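Local coordinates for Phosphoglucomutase/phosphomannomutase family protein (Burkholderia thailandensis, PDB 3UW2), which probably catalyses intramolecular phosphoryl transfer on hexose phosphates, as a metal-dependent member of the phosphohexose mutase family, at residues 45-50 / 79-84; 49-54 / 165-170; 85-90 / 170-175. One frame throughout, in Å; residues are numbered along the deposited sequence. Where two conformers were deposited one is given.

Contact 1 of 3, residues 45-50 / 79-84; sequences VARSIG and VGALAD. With EDO (1,2-ethanediol), chain D.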
ATOM      1  N   VAL A  45     -18.763  -9.912 -14.846  1.00 29.64           N
ATOM      2  CA  VAL A  45     -18.266  -9.902 -13.496  1.00 27.66           C
ATOM      3  C   VAL A  45     -18.160  -8.473 -12.910  1.00 27.74           C
ATOM      4  O   VAL A  45     -18.664  -8.191 -11.806  1.00 27.09           O
ATOM      5  CB  VAL A  45     -16.991 -10.774 -13.399  1.00 31.65           C
ATOM      6  CG1 VAL A  45     -16.351 -10.649 -12.019  1.00 31.25           C
ATOM      7  CG2 VAL A  45     -17.311 -12.295 -13.710  1.00 31.32           C
ATOM      8  N   ALA A  46     -17.574  -7.545 -13.664  1.00 25.60           N
ATOM      9  CA  ALA A  46     -17.473  -6.138 -13.200  1.00 24.85           C
ATOM     10  C   ALA A  46     -18.842  -5.560 -12.921  1.00 24.86           C
ATOM     11  O   ALA A  46     -19.028  -4.943 -11.887  1.00 24.61           O
ATOM     12  CB  ALA A  46     -16.693  -5.281 -14.195  1.00 21.93           C
ATOM     13  N   ARG A  47     -19.780  -5.786 -13.844  1.00 26.50           N
ATOM     14  CA  ARG A  47     -21.135  -5.277 -13.681  1.00 26.94           C
ATOM     15  C   ARG A  47     -21.783  -5.865 -12.404  1.00 27.01           C
ATOM     16  O   ARG A  47     -22.342  -5.109 -11.640  1.00 26.41           O
ATOM     17  CB  ARG A  47     -21.983  -5.602 -14.925  1.00 30.74           C
ATOM     18  CG  ARG A  47     -23.373  -4.959 -14.937  1.00 36.78           C
ATOM     19  CD  ARG A  47     -24.178  -5.319 -16.207  1.00 42.73           C
ATOM     20  NE  ARG A  47     -23.658  -4.437 -17.239  1.00 51.12           N
ATOM     21  CZ  ARG A  47     -22.824  -4.785 -18.218  1.00 52.38           C
ATOM     22  NH1 ARG A  47     -22.478  -6.076 -18.375  1.00 47.03           N
ATOM     23  NH2 ARG A  47     -22.363  -3.827 -19.055  1.00 48.07           N
ATOM     24  N   SER A  48     -21.674  -7.183 -12.118  1.00 26.28           N
ATOM     25  CA  SER A  48     -22.316  -7.743 -10.910  0.59 26.10           C
ATOM     26  C   SER A  48     -21.663  -7.174  -9.659  1.00 26.03           C
ATOM     27  O   SER A  48     -22.317  -6.990  -8.623  1.00 26.11           O
ATOM     28  CB  SER A  48     -22.224  -9.269 -10.848  0.59 26.47           C
ATOM     29  OG  SER A  48     -22.658  -9.869 -12.048  0.59 26.25           O
ATOM     30  N   ILE A  49     -20.365  -6.878  -9.744  1.00 26.71           N
ATOM     31  CA  ILE A  49     -19.660  -6.345  -8.596  1.00 27.36           C
ATOM     32  C   ILE A  49     -20.132  -4.891  -8.397  1.00 25.94           C
ATOM     33  O   ILE A  49     -20.412  -4.435  -7.277  1.00 26.38           O
ATOM     34  CB  ILE A  49     -18.122  -6.374  -8.786  1.00 26.96           C
ATOM     35  CG1 ILE A  49     -17.550  -7.784  -8.514  1.00 26.45           C
ATOM     36  CG2 ILE A  49     -17.448  -5.403  -7.804  1.00 27.76           C
ATOM     37  CD1 ILE A  49     -16.284  -8.066  -9.345  1.00 25.36           C
ATOM     38  N   GLY A  50     -20.328  -4.198  -9.489  1.00 27.84           N
ATOM     39  CA  GLY A  50     -20.813  -2.801  -9.359  1.00 26.33           C
ATOM     40  C   GLY A  50     -22.231  -2.744  -8.764  1.00 28.80           C
ATOM     41  O   GLY A  50     -22.551  -1.896  -7.914  1.00 30.55           O
ATOM     42  N   VAL A  79     -14.102  -0.825 -16.140  1.00 26.70           N
ATOM     43  CA  VAL A  79     -14.631   0.345 -15.403  1.00 24.87           C
ATOM     44  C   VAL A  79     -15.961   0.767 -16.014  1.00 24.96           C
ATOM     45  O   VAL A  79     -16.871   1.182 -15.312  1.00 23.89           O
ATOM     46  CB  VAL A  79     -13.659   1.585 -15.320  1.00 27.12           C
ATOM     47  CG1 VAL A  79     -13.634   2.436 -16.587  1.00 24.54           C
ATOM     48  CG2 VAL A  79     -14.060   2.542 -14.206  1.00 24.00           C
ATOM     49  N   GLY A  80     -16.108   0.661 -17.322  1.00 27.13           N
ATOM     50  CA  GLY A  80     -17.461   0.926 -17.919  1.00 25.93           C
ATOM     51  C   GLY A  80     -18.536  -0.076 -17.418  1.00 26.31           C
ATOM     52  O   GLY A  80     -19.648   0.332 -17.122  1.00 26.55           O
ATOM     53  N   ALA A  81     -18.232  -1.383 -17.306  1.00 24.85           N
ATOM     54  CA  ALA A  81     -19.196  -2.378 -16.868  1.00 24.02           C
ATOM     55  C   ALA A  81     -19.532  -2.139 -15.400  1.00 24.89           C
ATOM     56  O   ALA A  81     -20.669  -2.301 -14.929  1.00 25.40           O
ATOM     57  CB  ALA A  81     -18.622  -3.823 -17.064  1.00 25.92           C
ATOM     58  N   LEU A  82     -18.521  -1.713 -14.670  1.00 27.75           N
ATOM     59  CA  LEU A  82     -18.661  -1.495 -13.221  1.00 25.63           C
ATOM     60  C   LEU A  82     -19.621  -0.350 -13.047  1.00 25.92           C
ATOM     61  O   LEU A  82     -20.557  -0.448 -12.238  1.00 25.18           O
ATOM     62  CB  LEU A  82     -17.293  -1.161 -12.587  1.00 26.34           C
ATOM     63  CG  LEU A  82     -17.322  -0.753 -11.094  1.00 26.88           C
ATOM     64  CD1 LEU A  82     -17.607  -1.980 -10.251  1.00 25.02           C
ATOM     65  CD2 LEU A  82     -16.002  -0.099 -10.674  1.00 23.77           C
ATOM     66  N   ALA A  83     -19.405   0.720 -13.813  1.00 25.65           N
ATOM     67  CA  ALA A  83     -20.260   1.911 -13.738  1.00 26.33           C
ATOM     68  C   ALA A  83     -21.716   1.586 -14.102  1.00 26.22           C
ATOM     69  O   ALA A  83     -22.647   2.114 -13.453  1.00 27.38           O
ATOM     70  CB  ALA A  83     -19.705   3.079 -14.621  1.00 21.80           C
ATOM     71  N   ASP A  84     -21.917   0.764 -15.147  1.00 27.47           N
ATOM     72  CA  ASP A  84     -23.274   0.301 -15.531  1.00 29.50           C
ATOM     73  C   ASP A  84     -23.987  -0.377 -14.328  1.00 29.01           C
ATOM     74  O   ASP A  84     -25.175  -0.165 -14.106  1.00 26.90           O
ATOM     75  CB  ASP A  84     -23.255  -0.693 -16.708  1.00 29.71           C
ATOM     76  CG  ASP A  84     -22.764  -0.069 -18.021  1.00 32.69           C
ATOM     77  OD1 ASP A  84     -22.873   1.162 -18.279  1.00 33.77           O
ATOM     78  OD2 ASP A  84     -22.265  -0.842 -18.821  1.00 32.20           O
TER
HETATM   79  C1  EDO D 467     -21.387   4.612 -18.382  1.00 36.78           C
HETATM   80  O1  EDO D 467     -22.222   3.956 -17.353  1.00 34.39           O
HETATM   81  C2  EDO D 467     -19.891   4.191 -18.292  1.00 32.58           C
HETATM   82  O2  EDO D 467     -19.843   2.875 -18.888  1.00 39.72           O

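Contact 2 of 3, residues 49-54 / 165-170; sequences IGRAFG and FETGSG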
ATOM      1  N   ILE A  49     -20.365  -6.878  -9.744  1.00 26.71           N
ATOM      2  CA  ILE A  49     -19.660  -6.345  -8.596  1.00 27.36           C
ATOM      3  C   ILE A  49     -20.132  -4.891  -8.397  1.00 25.94           C
ATOM      4  O   ILE A  49     -20.412  -4.435  -7.277  1.00 26.38           O
ATOM      5  CB  ILE A  49     -18.122  -6.374  -8.786  1.00 26.96           C
ATOM      6  CG1 ILE A  49     -17.550  -7.784  -8.514  1.00 26.45           C
ATOM      7  CG2 ILE A  49     -17.448  -5.403  -7.804  1.00 27.76           C
ATOM      8  CD1 ILE A  49     -16.284  -8.066  -9.345  1.00 25.36           C
ATOM      9  N   GLY A  50     -20.328  -4.198  -9.489  1.00 27.84           N
ATOM     10  CA  GLY A  50     -20.813  -2.801  -9.359  1.00 26.33           C
ATOM     11  C   GLY A  50     -22.231  -2.744  -8.764  1.00 28.80           C
ATOM     12  O   GLY A  50     -22.551  -1.896  -7.914  1.00 30.55           O
ATOM     13  N   ARG A  51     -23.101  -3.633  -9.256  1.00 27.57           N
ATOM     14  CA  ARG A  51     -24.459  -3.748  -8.748  1.00 27.80           C
ATOM     15  C   ARG A  51     -24.444  -4.115  -7.240  1.00 27.55           C
ATOM     16  O   ARG A  51     -25.169  -3.561  -6.491  1.00 30.15           O
ATOM     17  CB  ARG A  51     -25.182  -4.813  -9.584  1.00 30.49           C
ATOM     18  CG  ARG A  51     -26.662  -4.897  -9.323  1.00 36.78           C
ATOM     19  CD  ARG A  51     -27.413  -3.795 -10.020  1.00 34.09           C
ATOM     20  NE  ARG A  51     -28.825  -3.847  -9.649  1.00 38.04           N
ATOM     21  CZ  ARG A  51     -29.738  -4.603 -10.244  1.00 39.44           C
ATOM     22  NH1 ARG A  51     -31.022  -4.591  -9.838  1.00 36.52           N
ATOM     23  NH2 ARG A  51     -29.378  -5.346 -11.275  1.00 37.89           N
ATOM     24  N   ALA A  52     -23.615  -5.079  -6.808  1.00 29.14           N
ATOM     25  CA  ALA A  52     -23.531  -5.477  -5.409  1.00 29.38           C
ATOM     26  C   ALA A  52     -23.041  -4.312  -4.520  1.00 29.02           C
ATOM     27  O   ALA A  52     -23.600  -4.035  -3.471  1.00 31.94           O
ATOM     28  CB  ALA A  52     -22.577  -6.697  -5.263  1.00 26.94           C
ATOM     29  N   PHE A  53     -21.969  -3.658  -4.928  1.00 28.32           N
ATOM     30  CA  PHE A  53     -21.408  -2.561  -4.156  1.00 26.77           C
ATOM     31  C   PHE A  53     -22.395  -1.370  -4.135  1.00 27.87           C
ATOM     32  O   PHE A  53     -22.648  -0.792  -3.069  1.00 26.77           O
ATOM     33  CB  PHE A  53     -20.046  -2.131  -4.756  1.00 25.82           C
ATOM     34  CG  PHE A  53     -19.318  -1.091  -3.939  1.00 25.67           C
ATOM     35  CD1 PHE A  53     -19.619   0.273  -4.098  1.00 25.13           C
ATOM     36  CD2 PHE A  53     -18.391  -1.461  -2.981  1.00 26.64           C
ATOM     37  CE1 PHE A  53     -18.919   1.227  -3.384  1.00 24.95           C
ATOM     38  CE2 PHE A  53     -17.706  -0.497  -2.211  1.00 28.22           C
ATOM     39  CZ  PHE A  53     -17.965   0.846  -2.415  1.00 29.17           C
ATOM     40  N   GLY A  54     -22.986  -1.031  -5.279  1.00 26.57           N
ATOM     41  CA  GLY A  54     -23.971   0.075  -5.308  1.00 26.58           C
ATOM     42  C   GLY A  54     -25.167  -0.177  -4.381  1.00 27.33           C
ATOM     43  O   GLY A  54     -25.751   0.781  -3.760  1.00 27.30           O
ATOM     44  N   PHE A 165     -30.194  -7.387  -4.799  1.00 33.87           N
ATOM     45  CA  PHE A 165     -29.729  -6.093  -5.304  1.00 32.54           C
ATOM     46  C   PHE A 165     -30.788  -5.020  -5.141  1.00 35.69           C
ATOM     47  O   PHE A 165     -32.005  -5.311  -5.250  1.00 35.68           O
ATOM     48  CB  PHE A 165     -29.442  -6.135  -6.822  1.00 32.70           C
ATOM     49  CG  PHE A 165     -28.376  -7.104  -7.260  1.00 33.76           C
ATOM     50  CD1 PHE A 165     -27.097  -7.076  -6.692  1.00 32.83           C
ATOM     51  CD2 PHE A 165     -28.633  -8.007  -8.318  1.00 32.65           C
ATOM     52  CE1 PHE A 165     -26.123  -7.975  -7.114  1.00 29.25           C
ATOM     53  CE2 PHE A 165     -27.637  -8.861  -8.782  1.00 33.31           C
ATOM     54  CZ  PHE A 165     -26.373  -8.827  -8.193  1.00 30.12           C
ATOM     55  N   GLU A 166     -30.330  -3.778  -4.929  1.00 33.79           N
ATOM     56  CA  GLU A 166     -31.167  -2.627  -5.132  1.00 35.88           C
ATOM     57  C   GLU A 166     -31.274  -2.330  -6.635  1.00 35.30           C
ATOM     58  O   GLU A 166     -30.455  -2.835  -7.454  1.00 35.66           O
ATOM     59  CB  GLU A 166     -30.629  -1.425  -4.357  1.00 34.43           C
ATOM     60  CG  GLU A 166     -30.452  -1.714  -2.882  1.00 36.11           C
ATOM     61  CD  GLU A 166     -31.781  -1.846  -2.152  1.00 42.11           C
ATOM     62  OE1 GLU A 166     -32.804  -1.248  -2.590  1.00 40.78           O
ATOM     63  OE2 GLU A 166     -31.819  -2.602  -1.153  1.00 42.90           O
ATOM     64  N   THR A 167     -32.256  -1.491  -6.973  1.00 36.22           N
ATOM     65  CA  THR A 167     -32.612  -1.153  -8.349  1.00 38.57           C
ATOM     66  C   THR A 167     -32.812   0.368  -8.467  1.00 39.27           C
ATOM     67  O   THR A 167     -33.389   1.016  -7.591  1.00 41.68           O
ATOM     68  CB  THR A 167     -33.910  -1.877  -8.745  1.00 43.31           C
ATOM     69  OG1 THR A 167     -33.631  -3.284  -8.845  1.00 42.01           O
ATOM     70  CG2 THR A 167     -34.430  -1.372 -10.104  1.00 42.83           C
ATOM     71  N   GLY A 168     -32.285   0.955  -9.524  1.00 37.64           N
ATOM     72  CA  GLY A 168     -32.566   2.354  -9.803  1.00 35.89           C
ATOM     73  C   GLY A 168     -31.889   2.668 -11.126  1.00 35.22           C
ATOM     74  O   GLY A 168     -31.539   1.766 -11.918  1.00 36.46           O
ATOM     75  N   SER A 169     -31.637   3.946 -11.320  1.00 34.86           N
ATOM     76  CA  SER A 169     -31.155   4.447 -12.570  1.00 36.53           C
ATOM     77  C   SER A 169     -30.212   5.630 -12.252  1.00 37.30           C
ATOM     78  O   SER A 169     -30.586   6.800 -12.387  1.00 38.74           O
ATOM     79  CB  SER A 169     -32.397   4.888 -13.360  1.00 39.15           C
ATOM     80  OG  SER A 169     -31.975   5.340 -14.600  1.00 47.69           O
ATOM     81  N   GLY A 170     -28.996   5.347 -11.800  1.00 33.47           N
ATOM     82  CA  GLY A 170     -28.100   6.445 -11.429  1.00 32.93           C
ATOM     83  C   GLY A 170     -27.551   7.214 -12.622  1.00 31.12           C
ATOM     84  O   GLY A 170     -27.561   6.743 -13.742  1.00 28.92           O
TER

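Contact 3 of 3, residues 85-90 / 170-175; sequences GLRAAG and GSYEQY. With EDO (1,2-ethanediol), chain D.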
ATOM      1  N   GLY A  85     -23.254  -1.213 -13.607  1.00 25.89           N
ATOM      2  CA  GLY A  85     -23.775  -2.002 -12.472  1.00 26.89           C
ATOM      3  C   GLY A  85     -24.141  -1.107 -11.294  1.00 27.08           C
ATOM      4  O   GLY A  85     -25.196  -1.319 -10.626  1.00 25.61           O
ATOM      5  N   LEU A  86     -23.309  -0.075 -11.053  1.00 26.22           N
ATOM      6  CA  LEU A  86     -23.539   0.838  -9.944  1.00 25.34           C
ATOM      7  C   LEU A  86     -24.804   1.600 -10.273  1.00 28.25           C
ATOM      8  O   LEU A  86     -25.688   1.848  -9.387  1.00 27.31           O
ATOM      9  CB  LEU A  86     -22.386   1.824  -9.812  1.00 24.78           C
ATOM     10  CG  LEU A  86     -21.132   1.251  -9.127  1.00 24.93           C
ATOM     11  CD1 LEU A  86     -19.889   2.083  -9.568  1.00 24.79           C
ATOM     12  CD2 LEU A  86     -21.324   1.204  -7.604  1.00 26.22           C
ATOM     13  N   ARG A  87     -24.849   2.088 -11.513  1.00 26.41           N
ATOM     14  CA  ARG A  87     -26.051   2.902 -11.926  1.00 27.39           C
ATOM     15  C   ARG A  87     -27.386   2.080 -11.909  1.00 28.03           C
ATOM     16  O   ARG A  87     -28.449   2.634 -11.553  1.00 31.84           O
ATOM     17  CB  ARG A  87     -25.820   3.523 -13.292  1.00 28.55           C
ATOM     18  CG  ARG A  87     -24.590   4.459 -13.343  1.00 28.48           C
ATOM     19  CD  ARG A  87     -24.266   4.833 -14.802  1.00 27.28           C
ATOM     20  NE  ARG A  87     -25.368   5.609 -15.448  1.00 28.79           N
ATOM     21  CZ  ARG A  87     -25.456   5.833 -16.764  1.00 29.31           C
ATOM     22  NH1 ARG A  87     -24.483   5.408 -17.623  1.00 28.36           N
ATOM     23  NH2 ARG A  87     -26.470   6.599 -17.220  1.00 30.87           N
ATOM     24  N   ALA A  88     -27.347   0.811 -12.335  1.00 28.44           N
ATOM     25  CA  ALA A  88     -28.487  -0.171 -12.239  1.00 28.52           C
ATOM     26  C   ALA A  88     -28.961  -0.382 -10.795  1.00 30.13           C
ATOM     27  O   ALA A  88     -30.109  -0.725 -10.594  1.00 31.43           O
ATOM     28  CB  ALA A  88     -28.102  -1.545 -12.858  1.00 28.56           C
ATOM     29  N   ALA A  89     -28.054  -0.259  -9.807  1.00 30.66           N
ATOM     30  CA  ALA A  89     -28.431  -0.216  -8.360  1.00 30.82           C
ATOM     31  C   ALA A  89     -29.027   1.116  -7.897  1.00 30.57           C
ATOM     32  O   ALA A  89     -29.463   1.221  -6.737  1.00 33.16           O
ATOM     33  CB  ALA A  89     -27.203  -0.525  -7.448  1.00 28.53           C
ATOM     34  N   GLY A  90     -29.021   2.125  -8.747  1.00 30.93           N
ATOM     35  CA  GLY A  90     -29.618   3.436  -8.405  1.00 31.52           C
ATOM     36  C   GLY A  90     -28.582   4.428  -7.835  1.00 36.05           C
ATOM     37  O   GLY A  90     -28.957   5.431  -7.244  1.00 34.61           O
ATOM     38  N   GLY A 170     -28.996   5.347 -11.800  1.00 33.47           N
ATOM     39  CA  GLY A 170     -28.100   6.445 -11.429  1.00 32.93           C
ATOM     40  C   GLY A 170     -27.551   7.214 -12.622  1.00 31.12           C
ATOM     41  O   GLY A 170     -27.561   6.743 -13.742  1.00 28.92           O
ATOM     42  N   SER A 171     -27.120   8.438 -12.390  1.00 31.44           N
ATOM     43  CA  SER A 171     -26.529   9.253 -13.457  1.00 31.40           C
ATOM     44  C   SER A 171     -25.030   8.909 -13.631  1.00 30.43           C
ATOM     45  O   SER A 171     -24.487   8.097 -12.880  1.00 28.83           O
ATOM     46  CB  SER A 171     -26.688  10.740 -13.083  1.00 32.06           C
ATOM     47  OG  SER A 171     -25.908  11.012 -11.903  1.00 32.31           O
ATOM     48  N   TYR A 172     -24.387   9.507 -14.645  1.00 32.40           N
ATOM     49  CA  TYR A 172     -22.955   9.266 -14.920  1.00 31.12           C
ATOM     50  C   TYR A 172     -22.365  10.582 -15.311  1.00 31.34           C
ATOM     51  O   TYR A 172     -22.974  11.320 -16.083  1.00 29.18           O
ATOM     52  CB  TYR A 172     -22.787   8.304 -16.105  1.00 29.63           C
ATOM     53  CG  TYR A 172     -21.346   8.121 -16.574  1.00 30.94           C
ATOM     54  CD1 TYR A 172     -20.478   7.249 -15.859  1.00 28.36           C
ATOM     55  CD2 TYR A 172     -20.868   8.738 -17.757  1.00 29.84           C
ATOM     56  CE1 TYR A 172     -19.148   7.020 -16.256  1.00 27.90           C
ATOM     57  CE2 TYR A 172     -19.546   8.528 -18.180  1.00 28.49           C
ATOM     58  CZ  TYR A 172     -18.713   7.649 -17.452  1.00 28.36           C
ATOM     59  OH  TYR A 172     -17.412   7.445 -17.804  1.00 28.37           O
ATOM     60  N   GLU A 173     -21.168  10.871 -14.816  1.00 32.56           N
ATOM     61  CA  GLU A 173     -20.488  12.105 -15.182  1.00 33.12           C
ATOM     62  C   GLU A 173     -19.013  11.822 -15.143  1.00 32.18           C
ATOM     63  O   GLU A 173     -18.552  11.146 -14.240  1.00 32.16           O
ATOM     64  CB  GLU A 173     -20.757  13.188 -14.137  1.00 40.25           C
ATOM     65  CG  GLU A 173     -20.078  14.521 -14.474  1.00 43.23           C
ATOM     66  CD  GLU A 173     -20.517  15.675 -13.568  1.00 50.22           C
ATOM     67  OE1 GLU A 173     -21.377  15.462 -12.674  1.00 45.05           O
ATOM     68  OE2 GLU A 173     -20.013  16.814 -13.780  1.00 52.14           O
ATOM     69  N   GLN A 174     -18.272  12.367 -16.103  1.00 30.97           N
ATOM     70  CA  GLN A 174     -16.790  12.331 -16.079  1.00 31.97           C
ATOM     71  C   GLN A 174     -16.210  13.594 -15.464  1.00 32.66           C
ATOM     72  O   GLN A 174     -16.718  14.691 -15.693  1.00 32.77           O
ATOM     73  CB  GLN A 174     -16.242  12.069 -17.483  1.00 32.71           C
ATOM     74  CG  GLN A 174     -16.540  10.620 -17.916  1.00 35.91           C
ATOM     75  CD  GLN A 174     -16.116  10.374 -19.356  1.00 44.41           C
ATOM     76  OE1 GLN A 174     -16.006  11.306 -20.110  1.00 46.14           O
ATOM     77  NE2 GLN A 174     -15.940   9.117 -19.742  1.00 45.53           N
ATOM     78  N   TYR A 175     -15.198  13.427 -14.611  1.00 32.26           N
ATOM     79  CA  TYR A 175     -14.645  14.548 -13.892  1.00 34.51           C
ATOM     80  C   TYR A 175     -13.146  14.386 -13.755  1.00 34.83           C
ATOM     81  O   TYR A 175     -12.663  13.337 -13.299  1.00 31.32           O
ATOM     82  CB  TYR A 175     -15.281  14.685 -12.484  1.00 35.58           C
ATOM     83  CG  TYR A 175     -14.756  15.887 -11.746  1.00 39.30           C
ATOM     84  CD1 TYR A 175     -15.133  17.197 -12.134  1.00 42.49           C
ATOM     85  CD2 TYR A 175     -13.823  15.741 -10.695  1.00 36.36           C
ATOM     86  CE1 TYR A 175     -14.621  18.313 -11.462  1.00 44.73           C
ATOM     87  CE2 TYR A 175     -13.315  16.845 -10.011  1.00 38.79           C
ATOM     88  CZ  TYR A 175     -13.713  18.134 -10.396  1.00 43.81           C
ATOM     89  OH  TYR A 175     -13.214  19.236  -9.734  1.00 44.49           O
TER
HETATM   90  C1  EDO D 467     -21.387   4.612 -18.382  1.00 36.78           C
HETATM   91  O1  EDO D 467     -22.222   3.956 -17.353  1.00 34.39           O
HETATM   92  C2  EDO D 467     -19.891   4.191 -18.292  1.00 32.58           C
HETATM   93  O2  EDO D 467     -19.843   2.875 -18.888  1.00 39.72           O

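Contact 1 of 3, residues 45-50 / 79-84
Ala46 and Ala81 meet methyl to methyl where helices 43-59 and 75-88 pack side by side in the first alpha/beta/alpha domain, their CB atoms 3.8 Å apart. The short segments run in the same general direction, inclined by 37°, with axes approaching to 6.7 Å. So close a pass is possible because Ala46, Gly50 and Ala81 are small, while Leu82 fills the side toward the sheet.

The apolar part is built from Ala46, Ala81, Gly50 and Leu82. Leu82 carries its CG anti to the backbone N (chi1 173°), which brings CD1 against the neighbouring helix, 3.4 Å from CA of Gly50; the same methyl also touches CG2 of Ile49. Glycine suits this place because a CB there would run into the carbonyl oxygen of Leu82. Beyond the pair, Leu82 rests on Val67 and Ile125 of the sheet, while Ala46 and Ile49 rest on Phe139.

Backbone contact adds a CA-H...O approach, with CA of Arg47 3.3 Å from O of Ala81.

The polar part lies toward solvent. The Arg47 chain, extended as far as CD and then bent at chi3 (-80°), swings its guanidinium past CB of Ala81, which sits over one face near the rim. NH2 donates to OD2 of Asp84 at 3.0 Å in a salt bridge, meeting the anti lone pair almost within the guanidinium plane; the two planar groups are nearly coplanar. The other carboxylate oxygen, OD1, accepts from O1 of an ethanediol that probably came from the crystallisation liquor, and whose O2 bonds to O of Gly80.

Chemically, the contact divides into a tight apolar seam and one charged pair at the outer margin, where the ionic bond would be partly screened by solvent.

Contact 2 of 3, residues 49-54 / 165-170
Arg51 of helix 43-59 meets the irregular segment 165-170 that leads from helix 151-161 to strand 172-174, at the surface of the alpha/beta/alpha domain I. Its CB lies 4.1 Å from CE1 of Phe165, at the start of the overlap. CG goes further over the ring: it stands 3.5 Å from the centroid of Phe165 and 17° off the normal, a CH-pi contact to which a flexible aliphatic stem is well suited. The bend at chi2 (78°) then turns CD toward the carbonyl of Glu166. NE donates to O of Glu166 at 2.9 Å, nearly in line with the C=O bond. CZ and its nitrogens lie beneath CB of Phe165, which covers one guanidinium face near the rim. NH1 of Arg51 reaches the same oxygen, O of Glu166, at 3.0 Å, but from above the carbonyl plane, so a side-on pair of donors fixes the rotation of the guanidinium. CE1 of Phe165 also comes to 4.2 Å from CB of Ala52, a methyl small enough to accept it. At the tip, NH1 of Arg51 makes one more bond, a weak one, to OG1 of Thr167 at 3.1 Å with an N-H...O angle of only 120°.

Contact 3 of 3, residues 85-90 / 170-175
Arg87 lays its guanidinium under CB of Tyr172, which sits over one face near the rim, 3.7 Å from NH1. The group is brought there by a chain that bends at chi3 (63°), after CG has set out beside the backbone N; on the way CG passes the carbonyl oxygen of Ser171. NE then donates to O of Gly170 at 3.0 Å. The bond is almost straight (178°) and lies in the guanidinium plane, although the donor stands above the plane of the carbonyl it meets.

The backbone makes the return bond. N of Gly170 donates to O of Arg87 at 2.8 Å, and the same oxygen takes N of Gly90 from the opposite face of its plane. Gly90, the first residue to leave helical geometry, has positive phi in a Schellman motif, a conformation that glycine adopts readily. Gly170 suits its own place as well, since a CB would press on the helix where CA of Gly170 lies 4.1 Å from CA of Arg87.

Further out, NH1 of Arg87 bonds to O1 of an ethanediol at 2.7 Å, and the carbons of this probable crystallisation additive lie over one face of the Tyr172 ring. The phenol OH is held by Asp95 and by NE2 of Gln174. Strand 172-174 runs parallel to strand 92-98 at this margin of the sheet, so the contact joins the end of helix 75-88 to the strand entry.

Gly170 and Arg87 thus exchange donor and acceptor roles: N of Gly170 to O of Arg87, and NE of Arg87 to O of Gly170, form a directional, largely polar attachment, while O of Arg87 serves both cap and crossing.

From the N terminus, helix 43-59 enters contacts 1 and 2 through overlapping segments that share Ile49 and Gly50. Contact 1 closes the shortest loop, from 45-50 across strand 64-69 to 79-84. The chain then moves at once into 85-90, which opens contact 3. Contact 2 remains open from 49-54 while the chain passes through further strands of the sheet and helix 151-161, and it closes at 165-170; contact 3 closes next, at 170-175, so their loops cross and share Gly170. Between them, Gly168 N probably bonds to Ala88 O. Together the three tie two neighbouring helices, the loop after helix 151-161 and strand 172-174 into one side of domain I.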